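Local coordinates for membrane lipoprotein family protein (Aeropyrum pernix, PDB 4PEV) that probably serves as the membrane-anchored solute-binding component of an ABC transporter and holds adenosine in its binding cleft, at residues 188-192 against 252-256; 278-284 against 293-299. All coordinates share one frame; numbering follows the deposited sequence.

Interaction 1: 188-192 against 252-256. With ADN (adenosine), chain F.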
loop_
_atom_site.group_PDB
_atom_site.type_symbol
_atom_site.label_atom_id
_atom_site.label_comp_id
_atom_site.label_asym_id
_atom_site.label_seq_id
_atom_site.Cartn_x
_atom_site.Cartn_y
_atom_site.Cartn_z
ATOM N N GLY C 188 3.980 14.266 4.287
ATOM C CA GLY C 188 3.352 13.614 5.415
ATOM C C GLY C 188 2.834 12.251 5.067
ATOM O O GLY C 188 2.827 11.861 3.902
ATOM N N ALA C 189 2.418 11.524 6.096
ATOM C CA ALA C 189 1.768 10.236 5.910
ATOM C C ALA C 189 0.923 9.932 7.115
ATOM O O ALA C 189 1.364 10.141 8.239
ATOM C CB ALA C 189 2.794 9.134 5.721
ATOM N N VAL C 190 -0.298 9.464 6.868
ATOM C CA VAL C 190 -1.163 8.970 7.917
ATOM C C VAL C 190 -1.131 7.465 7.784
ATOM O O VAL C 190 -1.553 6.924 6.754
ATOM C CB VAL C 190 -2.611 9.477 7.779
ATOM C CG1 VAL C 190 -3.471 8.922 8.915
ATOM C CG2 VAL C 190 -2.644 11.005 7.757
ATOM N N ALA C 191 -0.616 6.803 8.821
ATOM C CA ALA C 191 -0.361 5.371 8.776
ATOM C C ALA C 191 -1.312 4.637 9.685
ATOM O O ALA C 191 -1.908 5.234 10.584
ATOM C CB ALA C 191 1.071 5.081 9.181
ATOM N N GLY C 192 -1.458 3.341 9.436
ATOM C CA GLY C 192 -2.288 2.487 10.270
ATOM C C GLY C 192 -1.490 1.967 11.443
ATOM O O GLY C 192 -0.988 2.741 12.249
ATOM N N TYR C 252 0.557 11.222 2.135
ATOM C CA TYR C 252 0.621 9.829 1.666
ATOM C C TYR C 252 -0.251 8.916 2.511
ATOM O O TYR C 252 -0.080 8.833 3.724
ATOM C CB TYR C 252 2.067 9.343 1.724
ATOM C CG TYR C 252 2.351 8.019 1.089
ATOM C CD1 TYR C 252 1.560 7.509 0.064
ATOM C CD2 TYR C 252 3.473 7.294 1.473
ATOM C CE1 TYR C 252 1.866 6.289 -0.527
ATOM C CE2 TYR C 252 3.801 6.078 0.886
ATOM C CZ TYR C 252 2.998 5.578 -0.108
ATOM O OH TYR C 252 3.325 4.371 -0.673
ATOM N N GLY C 253 -1.162 8.198 1.873
ATOM C CA GLY C 253 -2.096 7.332 2.597
ATOM C C GLY C 253 -1.585 5.926 2.782
ATOM O O GLY C 253 -1.591 5.147 1.855
ATOM N N VAL C 254 -1.148 5.596 3.989
ATOM C CA VAL C 254 -0.590 4.271 4.253
ATOM C C VAL C 254 -1.352 3.554 5.387
ATOM O O VAL C 254 -0.757 2.900 6.242
ATOM C CB VAL C 254 0.921 4.344 4.590
ATOM C CG1 VAL C 254 1.583 3.008 4.296
ATOM C CG2 VAL C 254 1.619 5.438 3.797
ATOM N N ALA C 255 -2.677 3.613 5.340
ATOM C CA ALA C 255 -3.504 3.173 6.460
ATOM C C ALA C 255 -4.808 2.456 6.072
ATOM O O ALA C 255 -5.782 2.493 6.827
ATOM C CB ALA C 255 -3.814 4.378 7.332
ATOM N N GLY C 256 -4.831 1.782 4.927
ATOM C CA GLY C 256 -6.070 1.164 4.440
ATOM C C GLY C 256 -7.279 2.105 4.481
ATOM O O GLY C 256 -7.220 3.263 4.048
HETATM O "O5'" ADN F . -2.969 0.852 3.156
HETATM C "C5'" ADN F . -1.542 0.855 3.352
HETATM C "C4'" ADN F . -0.932 -0.486 3.776
HETATM O "O4'" ADN F . -1.380 -0.894 5.071
HETATM C "C3'" ADN F . -1.219 -1.693 2.888
HETATM O "O3'" ADN F . -0.385 -1.722 1.724
HETATM C "C2'" ADN F . -0.978 -2.857 3.843
HETATM O "O2'" ADN F . 0.407 -3.212 3.964
HETATM C "C1'" ADN F . -1.471 -2.313 5.159
HETATM N N9 ADN F . -2.883 -2.671 5.389
HETATM C C8 ADN F . -3.981 -2.069 4.874
HETATM N N7 ADN F . -5.122 -2.660 5.318
HETATM C C5 ADN F . -4.739 -3.657 6.143
HETATM C C6 ADN F . -5.404 -4.694 6.960
HETATM N N6 ADN F . -6.748 -4.776 6.974
HETATM N N1 ADN F . -4.632 -5.553 7.671
HETATM C C2 ADN F . -3.283 -5.493 7.658
HETATM N N3 ADN F . -2.612 -4.583 6.941
HETATM C C4 ADN F . -3.266 -3.663 6.179
#
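Gly188 to Ala191 and Tyr252 to Val254 run as neighbouring parallel strands, their directions 21° apart, with backbone hydrogen bonds crossing in both directions. Tyr252 N donates to Gly188 O (2.9 Å), Val190 N to Tyr252 O, Val254 N to Val190 O (3.1 Å), and Gly192 N to Val254 O just past the strand end. On one face Ala189 CB sits beside Tyr252 CB at 4.1 Å and Val254 CG2 at 4.3 Å. With CG anti to the backbone N (chi1 -171°), the Tyr252 ring swings away from 188-192, and Val254 CG2 rests over one ring face, 3.5 Å above the plane and offset toward the rim. Phe201 and Tyr205 of helix 196-214 also pack against this tyrosine. The two strands belong to the sheet of one lobe of a type I periplasmic-binding-protein fold; the chain between them forms strand 222-226 on the far side of 186-191, with helices 196-214 and 233-245 completing the crossovers. Beyond the strands, Ala255 CB points toward 188-192 and lies against Gly192 N (3.3 Å) and the carbonyl carbon of Ala191. The turn then presents Gly256, whose positive phi (48°) by itself favours glycine, to the ligand: Gly256 N donates to adenosine O5' at 2.7 Å, while Val254 CG1 lies 3.9 Å from adenosine C5'.

Interaction 2: 278-284 against 293-299. With ADN (adenosine), chain F.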
loop_
_atom_site.group_PDB
_atom_site.type_symbol
_atom_site.label_atom_id
_atom_site.label_comp_id
_atom_site.label_asym_id
_atom_site.label_seq_id
_atom_site.Cartn_x
_atom_site.Cartn_y
_atom_site.Cartn_z
ATOM N N SER C 278 -3.223 14.659 -1.877
ATOM C CA SER C 278 -3.170 13.350 -1.266
ATOM C C SER C 278 -2.493 12.382 -2.230
ATOM O O SER C 278 -2.462 12.608 -3.440
ATOM C CB SER C 278 -4.582 12.853 -0.931
ATOM O OG SER C 278 -5.225 13.658 0.048
ATOM N N ILE C 279 -1.959 11.299 -1.678
ATOM C CA ILE C 279 -1.346 10.229 -2.454
ATOM C C ILE C 279 -1.921 8.856 -2.053
ATOM O O ILE C 279 -1.836 8.449 -0.891
ATOM C CB ILE C 279 0.182 10.237 -2.275
ATOM C CG1 ILE C 279 0.721 11.646 -2.607
ATOM C CG2 ILE C 279 0.822 9.128 -3.115
ATOM C CD1 ILE C 279 2.235 11.802 -2.570
ATOM N N GLY C 280 -2.499 8.155 -3.032
ATOM C CA GLY C 280 -3.172 6.881 -2.801
ATOM C C GLY C 280 -2.217 5.724 -2.629
ATOM O O GLY C 280 -1.049 5.816 -2.997
ATOM N N GLN C 281 -2.709 4.634 -2.057
ATOM C CA GLN C 281 -1.892 3.438 -1.898
ATOM C C GLN C 281 -2.710 2.173 -2.124
ATOM O O GLN C 281 -3.892 2.120 -1.771
ATOM C CB GLN C 281 -1.216 3.410 -0.517
ATOM C CG GLN C 281 -0.269 2.241 -0.252
ATOM C CD GLN C 281 0.810 2.056 -1.321
ATOM O OE1 GLN C 281 1.467 3.015 -1.762
ATOM N NE2 GLN C 281 1.003 0.804 -1.740
ATOM N N ASP C 282 -2.047 1.183 -2.730
ATOM C CA ASP C 282 -2.531 -0.193 -2.942
ATOM C C ASP C 282 -3.226 -0.248 -4.278
ATOM O O ASP C 282 -2.666 -0.795 -5.229
ATOM C CB ASP C 282 -3.384 -0.738 -1.776
ATOM C CG ASP C 282 -2.588 -0.841 -0.473
ATOM O OD1 ASP C 282 -1.413 -1.284 -0.567
ATOM O OD2 ASP C 282 -3.109 -0.479 0.626
ATOM N N ALA C 283 -4.415 0.327 -4.373
ATOM C CA ALA C 283 -5.023 0.556 -5.681
ATOM C C ALA C 283 -4.714 1.984 -6.097
ATOM O O ALA C 283 -4.170 2.765 -5.303
ATOM C CB ALA C 283 -6.524 0.340 -5.639
ATOM N N SER C 284 -5.017 2.308 -7.351
ATOM C CA SER C 284 -5.071 3.699 -7.783
ATOM C C SER C 284 -6.372 4.252 -7.234
ATOM O O SER C 284 -7.448 3.782 -7.620
ATOM C CB SER C 284 -5.055 3.844 -9.317
ATOM O OG SER C 284 -5.984 4.842 -9.764
ATOM N N ILE C 293 -6.266 14.001 -5.228
ATOM C CA ILE C 293 -5.557 12.719 -5.182
ATOM C C ILE C 293 -4.754 12.609 -6.454
ATOM O O ILE C 293 -5.246 12.159 -7.470
ATOM C CB ILE C 293 -6.506 11.510 -4.995
ATOM C CG1 ILE C 293 -7.341 11.715 -3.733
ATOM C CG2 ILE C 293 -5.721 10.212 -4.842
ATOM C CD1 ILE C 293 -8.511 10.763 -3.587
ATOM N N ILE C 294 -3.504 13.030 -6.382
ATOM C CA ILE C 294 -2.719 13.285 -7.590
ATOM C C ILE C 294 -2.025 12.030 -8.154
ATOM O O ILE C 294 -1.754 11.963 -9.344
ATOM C CB ILE C 294 -1.718 14.429 -7.320
ATOM C CG1 ILE C 294 -1.308 15.120 -8.617
ATOM C CG2 ILE C 294 -0.508 13.934 -6.542
ATOM C CD1 ILE C 294 -0.271 16.205 -8.415
ATOM N N ILE C 295 -1.762 11.042 -7.306
ATOM C CA ILE C 295 -1.046 9.838 -7.708
ATOM C C ILE C 295 -1.251 8.748 -6.667
ATOM O O ILE C 295 -1.682 9.031 -5.561
ATOM C CB ILE C 295 0.469 10.122 -7.899
ATOM C CG1 ILE C 295 1.142 9.017 -8.721
ATOM C CG2 ILE C 295 1.174 10.291 -6.561
ATOM C CD1 ILE C 295 2.272 9.519 -9.598
ATOM N N SER C 296 -0.949 7.504 -7.015
ATOM C CA SER C 296 -1.098 6.395 -6.075
ATOM C C SER C 296 0.073 5.432 -6.176
ATOM O O SER C 296 0.483 5.052 -7.284
ATOM C CB SER C 296 -2.413 5.631 -6.339
ATOM O OG SER C 296 -3.550 6.491 -6.267
ATOM N N GLY C 297 0.612 5.034 -5.027
ATOM C CA GLY C 297 1.508 3.877 -4.980
ATOM C C GLY C 297 0.678 2.622 -5.208
ATOM O O GLY C 297 -0.406 2.489 -4.644
ATOM N N LEU C 298 1.157 1.704 -6.039
ATOM C CA LEU C 298 0.398 0.484 -6.324
ATOM C C LEU C 298 1.042 -0.684 -5.659
ATOM O O LEU C 298 2.254 -0.786 -5.632
ATOM C CB LEU C 298 0.346 0.181 -7.816
ATOM C CG LEU C 298 -0.301 1.244 -8.680
ATOM C CD1 LEU C 298 -0.026 0.917 -10.137
ATOM C CD2 LEU C 298 -1.792 1.329 -8.400
ATOM N N LYS C 299 0.210 -1.575 -5.140
ATOM C CA LYS C 299 0.660 -2.834 -4.578
ATOM C C LYS C 299 -0.256 -3.890 -5.152
ATOM O O LYS C 299 -1.465 -3.864 -4.902
ATOM C CB LYS C 299 0.570 -2.791 -3.060
ATOM C CG LYS C 299 1.096 -4.043 -2.388
ATOM C CD LYS C 299 1.897 -3.755 -1.112
ATOM C CE LYS C 299 1.088 -3.958 0.152
ATOM N NZ LYS C 299 1.928 -3.811 1.375
HETATM O "O5'" ADN F . -2.969 0.852 3.156
HETATM C "C5'" ADN F . -1.542 0.855 3.352
HETATM C "C4'" ADN F . -0.932 -0.486 3.776
HETATM O "O4'" ADN F . -1.380 -0.894 5.071
HETATM C "C3'" ADN F . -1.219 -1.693 2.888
HETATM O "O3'" ADN F . -0.385 -1.722 1.724
HETATM C "C2'" ADN F . -0.978 -2.857 3.843
HETATM O "O2'" ADN F . 0.407 -3.212 3.964
HETATM C "C1'" ADN F . -1.471 -2.313 5.159
HETATM N N9 ADN F . -2.883 -2.671 5.389
HETATM C C8 ADN F . -3.981 -2.069 4.874
HETATM N N7 ADN F . -5.122 -2.660 5.318
HETATM C C5 ADN F . -4.739 -3.657 6.143
HETATM C C6 ADN F . -5.404 -4.694 6.960
HETATM N N6 ADN F . -6.748 -4.776 6.974
HETATM N N1 ADN F . -4.632 -5.553 7.671
HETATM C C2 ADN F . -3.283 -5.493 7.658
HETATM N N3 ADN F . -2.612 -4.583 6.941
HETATM C C4 ADN F . -3.266 -3.663 6.179
#
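Ser278 to Asp282 and Ile293 to Lys299 pair as parallel strands near the edge of the mixed sheet in one lobe of the type I periplasmic-binding-protein fold, and their C-terminal ends reach the adenosine cleft. Packing is closest in the middle, where two glycines let the strands and their side chains approach: Gly280 CA and Ser296 CA are 3.9 Å apart, and Gly297 N donates to Gly280 O at 2.7 Å. Ser296 OG lies where a side chain on Gly280 would stand, and is hydrogen-bonded to Glu286. In Gln281, CG lies opposite the backbone N (chi1 -177°), and a bend at chi2 (53°) then brings the carboxamide over Gly297, with Gln281 CD 3.6 Å from Gly297 O. The end of Gln281 probably also hydrogen-bonds to the Tyr252 hydroxyl on strand 248-254. A leucine in place of Gln281 would probably leave that hydroxyl facing methyl groups, without this polar partner. The N-terminal end is looser, Ser278 CB only brushing Ile293 CG1 at 4.1 Å, though Ile279 CG2 and Ile295 CG2 lie side by side. Toward the cleft Asp282 OD1 lies against Lys299 CB (3.5 Å), but the charged ends do not meet: Asp282 OD1 and Lys299 NZ stay 4.6 Å apart, the ribose joining them, and Asp142 and Glu159 form salt bridges with the lysine. Asp282 spans the sugar, accepting from adenosine O5' through OD2 and from adenosine O3' through OD1. Lys299 NZ reaches adenosine O2' at 3.1 Å and makes a weaker bond to adenosine O3'.

In the fold
Interactions 1 and 2 are consecutive parts of one sheet, their centres 11 Å apart, with strands 248-254 and 277-282 as direct neighbours. Gly253 N approaches Ile279 O at 2.9 Å, a probable hydrogen bond, and Tyr252 CD1 packs on Ile279 CG2 at 3.6 Å. The probable bond between Tyr252 and Gln281 ties the aromatic side chain of interaction 1 to the tight middle of interaction 2. Both contacts end at the same adenosine and share its O5': 252-256 supplies a backbone donor, 278-284 a carboxylate acceptor. Interaction 2 alone of the two also holds the O2' and O3' hydroxyls, and Asp142 adds a further hydrogen bond to the ligand.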